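Local coordinates for envelope glycoprotein (Thogoto virus, PDB 5XEA) that probably attaches the virus to a host-cell receptor and later drives fusion of the virion with the host membrane, at residues C206-D211 and K220-Q225; Y28-Y33 and E200-S205. All blocks are in the same frame, centred on the assembly; numbering follows the deposited sequence.

Contact 1. Residues C206-D211 and K220-Q225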
ATOM      1  N   CYS B 206       0.213  15.234  20.918  1.00 53.45           N
ATOM      2  CA  CYS B 206       1.167  15.392  19.833  1.00 52.31           C
ATOM      3  C   CYS B 206       2.574  15.316  20.404  1.00 55.06           C
ATOM      4  O   CYS B 206       2.818  15.732  21.541  1.00 47.97           O
ATOM      5  CB  CYS B 206       1.006  16.739  19.111  1.00 55.56           C
ATOM      6  SG  CYS B 206      -0.626  17.069  18.434  1.00 73.68           S
ATOM      7  N   PHE B 207       3.498  14.784  19.611  1.00 51.90           N
ATOM      8  CA  PHE B 207       4.920  14.899  19.894  1.00 53.07           C
ATOM      9  C   PHE B 207       5.483  15.988  18.996  1.00 51.66           C
ATOM     10  O   PHE B 207       5.315  15.936  17.771  1.00 50.70           O
ATOM     11  CB  PHE B 207       5.630  13.565  19.689  1.00 42.09           C
ATOM     12  CG  PHE B 207       5.305  12.562  20.757  1.00 48.55           C
ATOM     13  CD1 PHE B 207       5.857  12.681  22.042  1.00 47.09           C
ATOM     14  CD2 PHE B 207       4.430  11.532  20.504  1.00 43.14           C
ATOM     15  CE1 PHE B 207       5.547  11.772  23.033  1.00 47.82           C
ATOM     16  CE2 PHE B 207       4.114  10.616  21.489  1.00 48.44           C
ATOM     17  CZ  PHE B 207       4.681  10.740  22.773  1.00 47.94           C
ATOM     18  N   VAL B 208       6.092  17.002  19.600  1.00 47.20           N
ATOM     19  CA  VAL B 208       6.594  18.151  18.863  1.00 47.68           C
ATOM     20  C   VAL B 208       8.109  18.121  18.912  1.00 52.68           C
ATOM     21  O   VAL B 208       8.708  18.065  19.992  1.00 57.50           O
ATOM     22  CB  VAL B 208       6.041  19.478  19.393  1.00 57.79           C
ATOM     23  CG1 VAL B 208       6.733  20.625  18.690  1.00 61.10           C
ATOM     24  CG2 VAL B 208       4.547  19.546  19.140  1.00 57.21           C
ATOM     25  N   ASP B 209       8.720  18.159  17.737  1.00 56.18           N
ATOM     26  CA  ASP B 209      10.159  17.964  17.571  1.00 61.20           C
ATOM     27  C   ASP B 209      10.717  19.248  16.982  1.00 63.07           C
ATOM     28  O   ASP B 209      10.625  19.462  15.761  1.00 70.38           O
ATOM     29  CB  ASP B 209      10.430  16.762  16.665  1.00 66.30           C
ATOM     30  CG  ASP B 209      11.843  16.199  16.821  1.00 73.45           C
ATOM     31  OD1 ASP B 209      12.729  16.959  17.268  1.00 64.92           O
ATOM     32  OD2 ASP B 209      12.059  14.995  16.488  1.00 69.24           O
ATOM     33  N   PRO B 210      11.257  20.151  17.807  1.00 74.91           N
ATOM     34  CA  PRO B 210      11.839  21.392  17.273  1.00 77.70           C
ATOM     35  C   PRO B 210      13.162  21.195  16.549  1.00 79.82           C
ATOM     36  O   PRO B 210      13.597  22.116  15.843  1.00 80.33           O
ATOM     37  CB  PRO B 210      12.022  22.261  18.529  1.00 79.51           C
ATOM     38  CG  PRO B 210      12.184  21.270  19.623  1.00 73.28           C
ATOM     39  CD  PRO B 210      11.292  20.111  19.284  1.00 74.76           C
ATOM     40  N   ASP B 211      13.815  20.038  16.706  1.00 78.85           N
ATOM     41  CA  ASP B 211      15.046  19.739  15.977  1.00 87.30           C
ATOM     42  C   ASP B 211      14.804  18.686  14.902  1.00 80.58           C
ATOM     43  O   ASP B 211      15.388  17.598  14.946  1.00 74.82           O
ATOM     44  CB  ASP B 211      16.146  19.255  16.931  1.00 95.96           C
ATOM     45  CG  ASP B 211      16.820  20.387  17.671  1.00105.47           C
ATOM     46  OD1 ASP B 211      16.935  21.489  17.085  1.00105.06           O
ATOM     47  OD2 ASP B 211      17.244  20.164  18.827  1.00112.09           O
ATOM     48  N   LYS B 220       9.557  22.066  15.241  1.00 80.52           N
ATOM     49  CA  LYS B 220       9.062  22.519  13.952  1.00 82.82           C
ATOM     50  C   LYS B 220       8.313  21.418  13.200  1.00 75.34           C
ATOM     51  O   LYS B 220       7.718  21.685  12.162  1.00 77.76           O
ATOM     52  CB  LYS B 220      10.209  23.057  13.096  1.00 79.95           C
ATOM     53  CG  LYS B 220      11.419  22.147  12.992  1.00 65.55           C
ATOM     54  CD  LYS B 220      12.208  22.515  11.756  1.00 68.87           C
ATOM     55  CE  LYS B 220      11.282  22.501  10.552  1.00 81.57           C
ATOM     56  NZ  LYS B 220      11.995  22.762   9.288  1.00 90.49           N
ATOM     57  N   LYS B 221       8.338  20.188  13.721  1.00 62.33           N
ATOM     58  CA  LYS B 221       7.473  19.118  13.231  1.00 60.16           C
ATOM     59  C   LYS B 221       6.623  18.585  14.374  1.00 62.98           C
ATOM     60  O   LYS B 221       7.125  18.358  15.482  1.00 58.29           O
ATOM     61  CB  LYS B 221       8.270  17.976  12.600  1.00 59.54           C
ATOM     62  CG  LYS B 221       8.706  18.250  11.167  1.00 72.21           C
ATOM     63  CD  LYS B 221       8.392  17.072  10.255  1.00 77.75           C
ATOM     64  CE  LYS B 221       8.832  17.347   8.819  1.00 91.99           C
ATOM     65  NZ  LYS B 221       8.263  16.354   7.842  1.00 94.83           N
ATOM     66  N   ALA B 222       5.335  18.381  14.107  1.00 51.00           N
ATOM     67  CA  ALA B 222       4.412  17.897  15.124  1.00 50.82           C
ATOM     68  C   ALA B 222       3.646  16.703  14.585  1.00 55.57           C
ATOM     69  O   ALA B 222       3.028  16.783  13.515  1.00 50.33           O
ATOM     70  CB  ALA B 222       3.445  19.000  15.574  1.00 56.15           C
ATOM     71  N   PHE B 223       3.686  15.602  15.331  1.00 47.21           N
ATOM     72  CA  PHE B 223       3.035  14.354  14.959  1.00 49.26           C
ATOM     73  C   PHE B 223       1.992  14.040  16.014  1.00 46.58           C
ATOM     74  O   PHE B 223       2.324  13.918  17.199  1.00 45.30           O
ATOM     75  CB  PHE B 223       4.049  13.211  14.861  1.00 54.05           C
ATOM     76  CG  PHE B 223       5.257  13.542  14.032  1.00 58.78           C
ATOM     77  CD1 PHE B 223       6.329  14.217  14.592  1.00 55.95           C
ATOM     78  CD2 PHE B 223       5.316  13.183  12.690  1.00 53.73           C
ATOM     79  CE1 PHE B 223       7.445  14.520  13.836  1.00 63.08           C
ATOM     80  CE2 PHE B 223       6.431  13.481  11.923  1.00 62.92           C
ATOM     81  CZ  PHE B 223       7.498  14.152  12.498  1.00 59.32           C
ATOM     82  N   CYS B 224       0.745  13.894  15.597  1.00 42.72           N
ATOM     83  CA  CYS B 224      -0.337  13.739  16.552  1.00 45.37           C
ATOM     84  C   CYS B 224      -1.074  12.434  16.334  1.00 47.19           C
ATOM     85  O   CYS B 224      -1.065  11.853  15.240  1.00 43.05           O
ATOM     86  CB  CYS B 224      -1.329  14.898  16.464  1.00 50.57           C
ATOM     87  SG  CYS B 224      -0.529  16.496  16.473  1.00 58.41           S
ATOM     88  N   GLN B 225      -1.734  11.998  17.396  1.00 41.25           N
ATOM     89  CA  GLN B 225      -2.660  10.883  17.355  1.00 47.11           C
ATOM     90  C   GLN B 225      -4.013  11.380  17.837  1.00 51.08           C
ATOM     91  O   GLN B 225      -4.089  12.174  18.773  1.00 46.05           O
ATOM     92  CB  GLN B 225      -2.185   9.715  18.229  1.00 45.43           C
ATOM     93  CG  GLN B 225      -3.277   8.713  18.561  1.00 51.78           C
ATOM     94  CD  GLN B 225      -2.780   7.508  19.358  1.00 57.18           C
ATOM     95  OE1 GLN B 225      -1.691   7.525  19.939  1.00 55.10           O
ATOM     96  NE2 GLN B 225      -3.590   6.454  19.393  1.00 51.27           N
TER
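C206 and C224 face each other across an antiparallel beta hairpin and are joined by a disulfide. The N-to-C directions of strands 206-209 and 221-225 differ by 169°, and the bridge spans a non-hydrogen-bonded pair in which C206 CA and C224 CA lie 4.0 Å apart. The side chain of C206 can be followed outward: CB sits 3.1 Å from C224 SG, and SG completes the covalent bond to C224 SG at 2.0 Å. In both cysteines SG is anti to the carbonyl carbon (chi1 -57° in C206), which turns the two sulfurs toward one another, and the torsion about the S-S bond is 101°. Two pairs further from the disulfide, on the same face, V208 CG2 meets A222 CB at 3.8 Å, a small apolar contact.

The other face carries F207, D209, K221 and F223. F207 and F223 form a hydrogen-bonded pair, with F207 O also lying at the edge of the F223 ring, near its plane. This face looks into the trimer: the F207 ring meets F294 of the second subunit and F223 packs on A408 of the third. K221 starts on this face, but its end leads away from the partner strand, and its NZ forms a salt bridge with E410 of the third subunit.

Toward the turn the ladder ends in a classic beta bulge, K220 and K221 both being set against D209. Two amides therefore grip a single acceptor from the same face of its carbonyl plane: K220 N lies 2.9 Å from D209 O, and K221 N 3.1 Å from D209 O.

Contact 2. Residues Y28-Y33 and E200-S205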
ATOM      1  N   TYR B  28      -2.501  19.472  22.903  1.00 66.58           N
ATOM      2  CA  TYR B  28      -2.970  20.659  22.204  1.00 69.25           C
ATOM      3  C   TYR B  28      -4.488  20.746  22.263  1.00 66.38           C
ATOM      4  O   TYR B  28      -5.193  19.749  22.082  1.00 67.88           O
ATOM      5  CB  TYR B  28      -2.512  20.650  20.745  1.00 64.82           C
ATOM      6  CG  TYR B  28      -1.072  21.052  20.547  1.00 76.24           C
ATOM      7  CD1 TYR B  28      -0.384  21.747  21.532  1.00 88.63           C
ATOM      8  CD2 TYR B  28      -0.401  20.743  19.372  1.00 71.09           C
ATOM      9  CE1 TYR B  28       0.941  22.123  21.352  1.00 86.45           C
ATOM     10  CE2 TYR B  28       0.921  21.113  19.181  1.00 73.64           C
ATOM     11  CZ  TYR B  28       1.586  21.801  20.173  1.00 78.97           C
ATOM     12  OH  TYR B  28       2.900  22.172  19.984  1.00 78.65           O
ATOM     13  N   SER B  29      -4.987  21.945  22.533  1.00 65.52           N
ATOM     14  CA  SER B  29      -6.410  22.197  22.432  1.00 67.39           C
ATOM     15  C   SER B  29      -6.763  22.509  20.986  1.00 65.49           C
ATOM     16  O   SER B  29      -6.043  23.235  20.293  1.00 56.51           O
ATOM     17  CB  SER B  29      -6.824  23.349  23.345  1.00 69.25           C
ATOM     18  OG  SER B  29      -7.009  22.894  24.673  1.00 83.24           O
ATOM     19  N   ALA B  30      -7.874  21.945  20.530  1.00 55.56           N
ATOM     20  CA  ALA B  30      -8.323  22.202  19.174  1.00 63.42           C
ATOM     21  C   ALA B  30      -9.826  22.017  19.090  1.00 64.37           C
ATOM     22  O   ALA B  30     -10.435  21.289  19.879  1.00 61.57           O
ATOM     23  CB  ALA B  30      -7.622  21.287  18.161  1.00 62.78           C
ATOM     24  N   THR B  31     -10.414  22.705  18.119  1.00 63.72           N
ATOM     25  CA  THR B  31     -11.781  22.445  17.704  1.00 61.36           C
ATOM     26  C   THR B  31     -11.739  21.368  16.627  1.00 62.96           C
ATOM     27  O   THR B  31     -11.072  21.533  15.601  1.00 56.77           O
ATOM     28  CB  THR B  31     -12.447  23.714  17.176  1.00 64.86           C
ATOM     29  OG1 THR B  31     -12.351  24.757  18.156  1.00 74.07           O
ATOM     30  CG2 THR B  31     -13.908  23.448  16.877  1.00 61.17           C
ATOM     31  N   ARG B  32     -12.425  20.263  16.876  1.00 55.37           N
ATOM     32  CA  ARG B  32     -12.466  19.145  15.954  1.00 55.86           C
ATOM     33  C   ARG B  32     -13.847  19.058  15.325  1.00 55.25           C
ATOM     34  O   ARG B  32     -14.861  19.146  16.025  1.00 59.10           O
ATOM     35  CB  ARG B  32     -12.132  17.840  16.663  1.00 52.43           C
ATOM     36  CG  ARG B  32     -12.017  16.685  15.713  1.00 60.39           C
ATOM     37  CD  ARG B  32     -11.689  15.432  16.444  1.00 67.77           C
ATOM     38  NE  ARG B  32     -12.852  14.923  17.141  1.00 68.10           N
ATOM     39  CZ  ARG B  32     -12.784  14.015  18.101  1.00 75.72           C
ATOM     40  NH1 ARG B  32     -11.604  13.538  18.473  1.00 70.32           N
ATOM     41  NH2 ARG B  32     -13.889  13.590  18.694  1.00 77.17           N
ATOM     42  N   TYR B  33     -13.880  18.874  14.010  1.00 55.54           N
ATOM     43  CA  TYR B  33     -15.113  18.670  13.260  1.00 50.71           C
ATOM     44  C   TYR B  33     -15.081  17.278  12.644  1.00 54.99           C
ATOM     45  O   TYR B  33     -14.174  16.965  11.868  1.00 53.64           O
ATOM     46  CB  TYR B  33     -15.269  19.721  12.167  1.00 49.39           C
ATOM     47  CG  TYR B  33     -15.261  21.146  12.650  1.00 60.65           C
ATOM     48  CD1 TYR B  33     -16.450  21.804  12.954  1.00 66.50           C
ATOM     49  CD2 TYR B  33     -14.069  21.845  12.785  1.00 58.66           C
ATOM     50  CE1 TYR B  33     -16.449  23.125  13.395  1.00 73.06           C
ATOM     51  CE2 TYR B  33     -14.056  23.159  13.217  1.00 66.31           C
ATOM     52  CZ  TYR B  33     -15.249  23.796  13.523  1.00 69.96           C
ATOM     53  OH  TYR B  33     -15.233  25.103  13.953  1.00 73.48           O
ATOM     54  N   GLU B 200     -16.646  20.081  18.257  1.00 68.58           N
ATOM     55  CA  GLU B 200     -16.259  19.531  19.550  1.00 69.47           C
ATOM     56  C   GLU B 200     -14.899  20.084  19.965  1.00 63.84           C
ATOM     57  O   GLU B 200     -14.000  20.230  19.129  1.00 56.71           O
ATOM     58  CB  GLU B 200     -16.216  18.000  19.487  1.00 76.76           C
ATOM     59  CG  GLU B 200     -16.168  17.301  20.824  1.00 89.65           C
ATOM     60  CD  GLU B 200     -16.170  15.789  20.670  1.00100.77           C
ATOM     61  OE1 GLU B 200     -15.895  15.311  19.549  1.00109.02           O
ATOM     62  OE2 GLU B 200     -16.450  15.077  21.659  1.00105.95           O
ATOM     63  N   GLU B 201     -14.758  20.388  21.255  1.00 58.76           N
ATOM     64  CA  GLU B 201     -13.521  20.924  21.814  1.00 66.08           C
ATOM     65  C   GLU B 201     -12.742  19.777  22.440  1.00 61.51           C
ATOM     66  O   GLU B 201     -13.263  19.071  23.308  1.00 65.72           O
ATOM     67  CB  GLU B 201     -13.815  22.010  22.850  1.00 75.83           C
ATOM     68  CG  GLU B 201     -14.771  23.089  22.362  1.00 87.30           C
ATOM     69  CD  GLU B 201     -14.168  23.962  21.278  1.00 94.84           C
ATOM     70  OE1 GLU B 201     -12.925  24.065  21.224  1.00 89.25           O
ATOM     71  OE2 GLU B 201     -14.934  24.545  20.480  1.00 99.95           O
ATOM     72  N   VAL B 202     -11.499  19.592  21.997  1.00 62.27           N
ATOM     73  CA  VAL B 202     -10.746  18.386  22.319  1.00 63.38           C
ATOM     74  C   VAL B 202      -9.333  18.753  22.743  1.00 60.05           C
ATOM     75  O   VAL B 202      -8.823  19.837  22.455  1.00 57.84           O
ATOM     76  CB  VAL B 202     -10.677  17.388  21.132  1.00 68.68           C
ATOM     77  CG1 VAL B 202     -12.065  16.879  20.744  1.00 60.36           C
ATOM     78  CG2 VAL B 202      -9.977  18.032  19.955  1.00 58.70           C
ATOM     79  N   LYS B 203      -8.692  17.799  23.401  1.00 55.30           N
ATOM     80  CA  LYS B 203      -7.263  17.832  23.665  1.00 59.75           C
ATOM     81  C   LYS B 203      -6.613  16.693  22.892  1.00 64.06           C
ATOM     82  O   LYS B 203      -7.074  15.548  22.956  1.00 67.64           O
ATOM     83  CB  LYS B 203      -6.979  17.692  25.162  1.00 68.28           C
ATOM     84  CG  LYS B 203      -7.743  18.670  26.030  1.00 75.88           C
ATOM     85  CD  LYS B 203      -7.023  19.998  26.119  1.00 81.32           C
ATOM     86  CE  LYS B 203      -7.727  20.918  27.095  1.00 79.01           C
ATOM     87  NZ  LYS B 203      -8.114  20.163  28.315  1.00 87.05           N
ATOM     88  N   ILE B 204      -5.548  17.003  22.164  1.00 57.89           N
ATOM     89  CA  ILE B 204      -4.921  16.050  21.259  1.00 58.68           C
ATOM     90  C   ILE B 204      -3.461  15.881  21.650  1.00 61.86           C
ATOM     91  O   ILE B 204      -2.722  16.867  21.751  1.00 58.87           O
ATOM     92  CB  ILE B 204      -5.062  16.507  19.798  1.00 48.78           C
ATOM     93  CG1 ILE B 204      -6.483  16.230  19.338  1.00 52.92           C
ATOM     94  CG2 ILE B 204      -4.069  15.802  18.905  1.00 62.91           C
ATOM     95  CD1 ILE B 204      -6.945  17.181  18.304  1.00 58.58           C
ATOM     96  N   SER B 205      -3.054  14.635  21.875  1.00 54.70           N
ATOM     97  CA  SER B 205      -1.660  14.344  22.154  1.00 51.42           C
ATOM     98  C   SER B 205      -0.843  14.433  20.871  1.00 51.06           C
ATOM     99  O   SER B 205      -1.186  13.816  19.852  1.00 52.31           O
ATOM    100  CB  SER B 205      -1.518  12.963  22.791  1.00 70.19           C
ATOM    101  OG  SER B 205      -2.092  11.955  21.975  1.00 87.22           O
TER
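R32 and E200 lie side by side at one end of an antiparallel strand pair, 28-33 with 200-205, and join in a salt bridge. R32 NH2 reaches E200 OE1 at 2.8 Å, but the N-H points poorly at the oxygen, and the guanidinium and carboxylate planes stand 77° apart, so the pairing is single-pronged and weak as a hydrogen bond. E200 extends fully to its carboxylate, whereas R32 bends at chi3 (75°), which turns NE aside from the otherwise extended chain. R32 and V202 cross at about a right angle, and V202 CG1 sits over the centre of one guanidinium face, 3.9 Å above its plane. V202 CG2, between its own backbone N and carbonyl carbon, comes within 3.3 Å of A30 O and also packs on R32 CB. The same face continues with A30 CB and I204 CD1 in loose contact.

On the opposite face, T31 and E201 point the same way. E201 is bent at chi2, and T31 OG1 donates to E201 OE1 over 3.2 Å, meeting it on the syn side but 25° out of the carboxylate plane. Next along, the CD and CE methylenes of K203 lie against S29 OG, with K203 CE 3.2 Å from S29 OG.

Backbone bonds link Y28 with I204, A30 with V202, and R32 with E200. The short strand segments are strongly twisted against each other. Beyond them, R32 NH1 forms a second salt bridge, to D226, while strand 243-247 flanks strand 24-35 on its other edge, F247 touching Y28 and A30, and Y245 touching R32 and I204.

In the fold
Strand 24-35 lies near the N terminus, and its partner 197-209 follows much later: contact 2 closes a loop of 166 residues, which holds all the strands of a separate eight-stranded antiparallel sheet. Contact 1 then follows in series, closing a short hairpin loop of eight residues, four of them (216-219) not modelled. The two loops neither nest nor cross. Strand 197-209 serves both contacts, its earlier part in contact 2 and its later part in contact 1, with centres 16 Å apart. Together they set strands 24-35, 197-209 and 221-226 in consecutive positions in one six-stranded antiparallel sheet. Packing of V208 CG2 on Y28 OH, 3.2 Å apart, adds a direct join.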